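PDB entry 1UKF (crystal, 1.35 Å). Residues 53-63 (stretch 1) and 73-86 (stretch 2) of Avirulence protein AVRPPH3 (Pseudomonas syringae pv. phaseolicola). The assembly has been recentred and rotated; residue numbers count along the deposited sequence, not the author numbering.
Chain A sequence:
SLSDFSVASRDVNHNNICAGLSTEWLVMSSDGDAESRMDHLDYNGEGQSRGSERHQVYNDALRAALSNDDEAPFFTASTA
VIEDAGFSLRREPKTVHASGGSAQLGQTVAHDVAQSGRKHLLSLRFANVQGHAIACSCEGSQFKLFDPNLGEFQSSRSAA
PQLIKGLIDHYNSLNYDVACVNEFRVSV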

# COMPACT_ATOMS: atom_id res chain seq x y z
N GLU A 53 10.70 12.02 -2.33
CA GLU A 53 10.51 12.74 -3.59
C GLU A 53 9.20 12.30 -4.24
O GLU A 53 8.45 13.13 -4.76
CB GLU A 53 11.67 12.46 -4.55
CG GLU A 53 13.02 12.99 -4.10
CD GLU A 53 14.10 12.74 -5.13
OE1 GLU A 53 13.93 13.20 -6.28
OE2 GLU A 53 15.11 12.08 -4.80
N ARG A 54 8.93 11.00 -4.23
CA ARG A 54 7.69 10.51 -4.81
C ARG A 54 6.51 11.02 -4.00
O ARG A 54 5.46 11.34 -4.56
CB ARG A 54 7.67 8.98 -4.84
CG ARG A 54 8.72 8.35 -5.75
CD ARG A 54 8.49 6.85 -5.88
NE ARG A 54 9.61 6.17 -6.53
CZ ARG A 54 9.90 6.23 -7.83
NH1 ARG A 54 9.14 6.94 -8.65
NH2 ARG A 54 10.95 5.58 -8.30
N HIS A 55 6.67 11.10 -2.68
CA HIS A 55 5.57 11.59 -1.86
C HIS A 55 5.28 13.05 -2.19
O HIS A 55 4.15 13.51 -2.05
CB HIS A 55 5.88 11.43 -0.38
CG HIS A 55 4.65 11.40 0.47
ND1 HIS A 55 3.77 10.34 0.47
CD2 HIS A 55 4.10 12.34 1.28
CE1 HIS A 55 2.73 10.63 1.23
NE2 HIS A 55 2.91 11.84 1.73
N GLN A 56 6.31 13.78 -2.61
CA GLN A 56 6.12 15.18 -2.98
C GLN A 56 5.29 15.24 -4.27
O GLN A 56 4.50 16.17 -4.45
CB GLN A 56 7.46 15.88 -3.18
CG GLN A 56 8.28 16.01 -1.91
CD GLN A 56 9.35 17.08 -2.02
OE1 GLN A 56 10.01 17.20 -3.05
NE2 GLN A 56 9.54 17.85 -0.96
N VAL A 57 5.46 14.26 -5.15
CA VAL A 57 4.67 14.21 -6.37
C VAL A 57 3.21 14.00 -5.94
O VAL A 57 2.30 14.63 -6.47
CB VAL A 57 5.11 13.04 -7.29
CG1 VAL A 57 4.15 12.90 -8.45
CG2 VAL A 57 6.52 13.30 -7.81
N TYR A 58 3.00 13.11 -4.98
CA TYR A 58 1.67 12.84 -4.44
C TYR A 58 1.08 14.12 -3.85
O TYR A 58 -0.06 14.48 -4.16
CB TYR A 58 1.76 11.76 -3.36
CG TYR A 58 0.46 11.52 -2.61
CD1 TYR A 58 -0.51 10.66 -3.11
CD2 TYR A 58 0.21 12.17 -1.40
CE1 TYR A 58 -1.71 10.45 -2.43
CE2 TYR A 58 -0.98 11.97 -0.71
CZ TYR A 58 -1.93 11.11 -1.23
OH TYR A 58 -3.12 10.92 -0.55
N ASN A 59 1.85 14.80 -3.01
CA ASN A 59 1.39 16.04 -2.37
C ASN A 59 1.09 17.13 -3.39
O ASN A 59 0.10 17.86 -3.24
CB ASN A 59 2.42 16.57 -1.38
CG ASN A 59 2.51 15.74 -0.12
OD1 ASN A 59 1.55 15.07 0.27
ND2 ASN A 59 3.65 15.80 0.56
N ASP A 60 1.94 17.27 -4.40
CA ASP A 60 1.74 18.28 -5.43
C ASP A 60 0.41 18.03 -6.14
O ASP A 60 -0.36 18.96 -6.38
CB ASP A 60 2.87 18.26 -6.46
CG ASP A 60 4.19 18.75 -5.90
OD1 ASP A 60 4.20 19.31 -4.79
OD2 ASP A 60 5.22 18.58 -6.59
N ALA A 61 0.16 16.78 -6.49
CA ALA A 61 -1.07 16.42 -7.18
C ALA A 61 -2.29 16.62 -6.27
O ALA A 61 -3.35 17.04 -6.73
CB ALA A 61 -1.01 14.98 -7.66
N LEU A 62 -2.14 16.31 -4.99
CA LEU A 62 -3.24 16.48 -4.05
C LEU A 62 -3.57 17.96 -3.88
O LEU A 62 -4.74 18.35 -3.92
CB LEU A 62 -2.90 15.86 -2.69
CG LEU A 62 -3.98 16.00 -1.62
CD1 LEU A 62 -5.28 15.37 -2.10
CD2 LEU A 62 -3.52 15.32 -0.34
N ARG A 63 -2.54 18.78 -3.70
CA ARG A 63 -2.75 20.22 -3.52
C ARG A 63 -3.47 20.81 -4.73
O ARG A 63 -4.38 21.62 -4.58
CB ARG A 63 -1.41 20.92 -3.31
N PRO A 73 -10.10 14.02 -5.13
CA PRO A 73 -8.72 14.47 -4.97
C PRO A 73 -7.69 13.42 -4.56
O PRO A 73 -6.56 13.45 -5.05
CB PRO A 73 -8.83 15.61 -3.95
CG PRO A 73 -10.03 15.23 -3.14
CD PRO A 73 -10.99 14.75 -4.20
N PHE A 74 -8.06 12.51 -3.67
CA PHE A 74 -7.13 11.48 -3.23
C PHE A 74 -6.90 10.43 -4.32
O PHE A 74 -5.80 9.92 -4.46
CB PHE A 74 -7.60 10.85 -1.92
CG PHE A 74 -7.68 11.84 -0.79
CD1 PHE A 74 -8.89 12.43 -0.45
CD2 PHE A 74 -6.54 12.22 -0.10
CE1 PHE A 74 -8.96 13.39 0.56
CE2 PHE A 74 -6.59 13.18 0.91
CZ PHE A 74 -7.81 13.76 1.24
N PHE A 75 -7.94 10.12 -5.09
CA PHE A 75 -7.79 9.17 -6.18
C PHE A 75 -6.86 9.81 -7.21
O PHE A 75 -6.02 9.15 -7.80
CB PHE A 75 -9.14 8.86 -6.84
CG PHE A 75 -9.97 7.85 -6.10
CD1 PHE A 75 -11.12 7.32 -6.69
CD2 PHE A 75 -9.63 7.43 -4.82
CE1 PHE A 75 -11.90 6.39 -6.02
CE2 PHE A 75 -10.41 6.50 -4.13
CZ PHE A 75 -11.55 5.98 -4.74
N THR A 76 -7.03 11.11 -7.41
CA THR A 76 -6.20 11.84 -8.36
C THR A 76 -4.74 11.86 -7.92
O THR A 76 -3.84 11.62 -8.73
CB THR A 76 -6.71 13.29 -8.52
OG1 THR A 76 -8.03 13.26 -9.09
CG2 THR A 76 -5.79 14.10 -9.42
N ALA A 77 -4.50 12.13 -6.64
CA ALA A 77 -3.14 12.17 -6.11
C ALA A 77 -2.46 10.80 -6.17
O ALA A 77 -1.29 10.70 -6.56
CB ALA A 77 -3.17 12.68 -4.67
N SER A 78 -3.18 9.75 -5.79
CA SER A 78 -2.62 8.41 -5.82
C SER A 78 -2.30 8.00 -7.25
O SER A 78 -1.29 7.34 -7.51
CB SER A 78 -3.60 7.41 -5.20
OG SER A 78 -3.71 7.63 -3.80
N THR A 79 -3.16 8.40 -8.19
CA THR A 79 -2.93 8.08 -9.59
C THR A 79 -1.68 8.81 -10.08
O THR A 79 -0.89 8.25 -10.83
CB THR A 79 -4.14 8.50 -10.46
OG1 THR A 79 -5.30 7.76 -10.04
CG2 THR A 79 -3.87 8.21 -11.93
N ALA A 80 -1.51 10.05 -9.65
CA ALA A 80 -0.36 10.85 -10.07
C ALA A 80 0.97 10.24 -9.63
O ALA A 80 1.92 10.19 -10.41
CB ALA A 80 -0.49 12.28 -9.53
N VAL A 81 1.04 9.77 -8.39
CA VAL A 81 2.30 9.20 -7.92
C VAL A 81 2.64 7.89 -8.61
O VAL A 81 3.82 7.63 -8.88
CB VAL A 81 2.31 9.03 -6.37
CG1 VAL A 81 1.35 7.92 -5.94
CG2 VAL A 81 3.73 8.74 -5.90
N ILE A 82 1.65 7.07 -8.94
CA ILE A 82 1.99 5.82 -9.61
C ILE A 82 2.34 6.07 -11.08
O ILE A 82 3.19 5.37 -11.64
CB ILE A 82 0.86 4.74 -9.47
CG1 ILE A 82 -0.42 5.16 -10.18
CG2 ILE A 82 0.61 4.46 -8.00
CD1 ILE A 82 -0.49 4.73 -11.64
N GLU A 83 1.72 7.06 -11.71
CA GLU A 83 2.04 7.37 -13.10
C GLU A 83 3.44 7.95 -13.19
O GLU A 83 4.17 7.70 -14.15
CB GLU A 83 1.03 8.34 -13.70
CG GLU A 83 -0.37 7.77 -13.79
CD GLU A 83 -1.32 8.64 -14.59
OE1 GLU A 83 -1.16 9.88 -14.55
OE2 GLU A 83 -2.22 8.08 -15.25
N ASP A 84 3.82 8.73 -12.19
CA ASP A 84 5.15 9.34 -12.15
C ASP A 84 6.21 8.25 -12.08
O ASP A 84 7.34 8.44 -12.55
CB ASP A 84 5.28 10.25 -10.92
CG ASP A 84 6.68 10.79 -10.74
OD1 ASP A 84 7.11 11.64 -11.55
OD2 ASP A 84 7.37 10.36 -9.78
N ALA A 85 5.85 7.11 -11.49
CA ALA A 85 6.75 5.98 -11.35
C ALA A 85 6.79 5.07 -12.58
O ALA A 85 7.48 4.05 -12.58
CB ALA A 85 6.37 5.16 -10.12
N GLY A 86 6.04 5.44 -13.61
CA GLY A 86 6.03 4.65 -14.83
C GLY A 86 4.90 3.64 -14.95
O GLY A 86 4.87 2.84 -15.89
O HOH W 1 6.57 8.28 -8.30
O HOH W 2 10.11 7.41 -11.32
O HOH W 3 -4.97 8.33 -1.46

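The two stretches are helices that pack roughly antiparallel, with 144° between their N-to-C directions and axes approaching to 7.9 Å. That is close for a helix pair, and small side chains at the crossing make it possible. About 640 Å² of surface is buried between them, and no direct hydrogen bond crosses the interface: apolar packing and a few waters do the work.

Glu53 points sideways from the partner and takes no part, so the contact begins at Arg54. Its CA-to-CB bond also runs sideways, but the long side chain brings its end back to Asp84 and Ala85. There NH1 of Arg54 lies 3.6 Å from CB of Ala85. NH1 of Arg54 and OD2 of Asp84 are 4.0 Å apart, too far for a salt bridge, and water 1 joins them: it accepts from Arg54 NH1 at 2.9 Å and donates to Asp84 OD2 at 2.7 Å and to Val81 O at 2.9 Å. Water 2 makes a second link, accepting from Arg54 NH1 at 2.9 Å and donating to Asp84 O at 3.2 Å. The buried guanidinium is further satisfied through NE and NH2 elsewhere in the structure. Nearer the backbone, Arg54 O meets CG2 of Val81 at 3.4 Å.

His55 and Gln56 point away. Val57 points toward the partner, and its compact branched side chain fits against the backbone of Ala80 and Val81, CG1 lying 4.0 Å from Ala80 O and 4.2 Å from Val81 CA, and CG2 also lies 3.6 Å from the carboxylate atom Asp84 OD2.

Tyr58 buries more surface than any other residue of the pair. Its ring enters a hole formed by Phe74, Ala77, Ser78 and Val81. The methyl of Ala77 sits over one face, with CB 3.9 Å from the Tyr58 ring centroid in a CH-pi contact, and Ser78 OG lies at the edge, 3.7 Å from Tyr58 CE1. A flat ring suits this hole, offering a face to the methyl of Ala77, and the hydroxyl at its tip can reach water: water 3 is 2.7 Å from Ser78 OG and makes a weak hydrogen bond to Tyr58 OH at 3.3 Å.

Asn59 points away and Asp60 sideways, neither touching the partner. At Ala61 the helices come into intimate contact, its CB only 3.3 Å from Ala80 CB and 3.9 Å from Ala77 CA. Three alanines thus meet here, each ending at CB, which lets the backbones draw near.

Leu62 closes the series. Leu62 CA lies 4.8 Å from Ala77 CA, and Leu62 CB is 3.8 Å from Ala77 CB. The side chain leaves sideways but its end turns in, placing CD1 4.0 Å from Pro73 CB and over a face of Phe74, 4.3 Å from the ring centroid, a second CH-pi contact. Leucine has the reach to cover both residues at the start of the second helix.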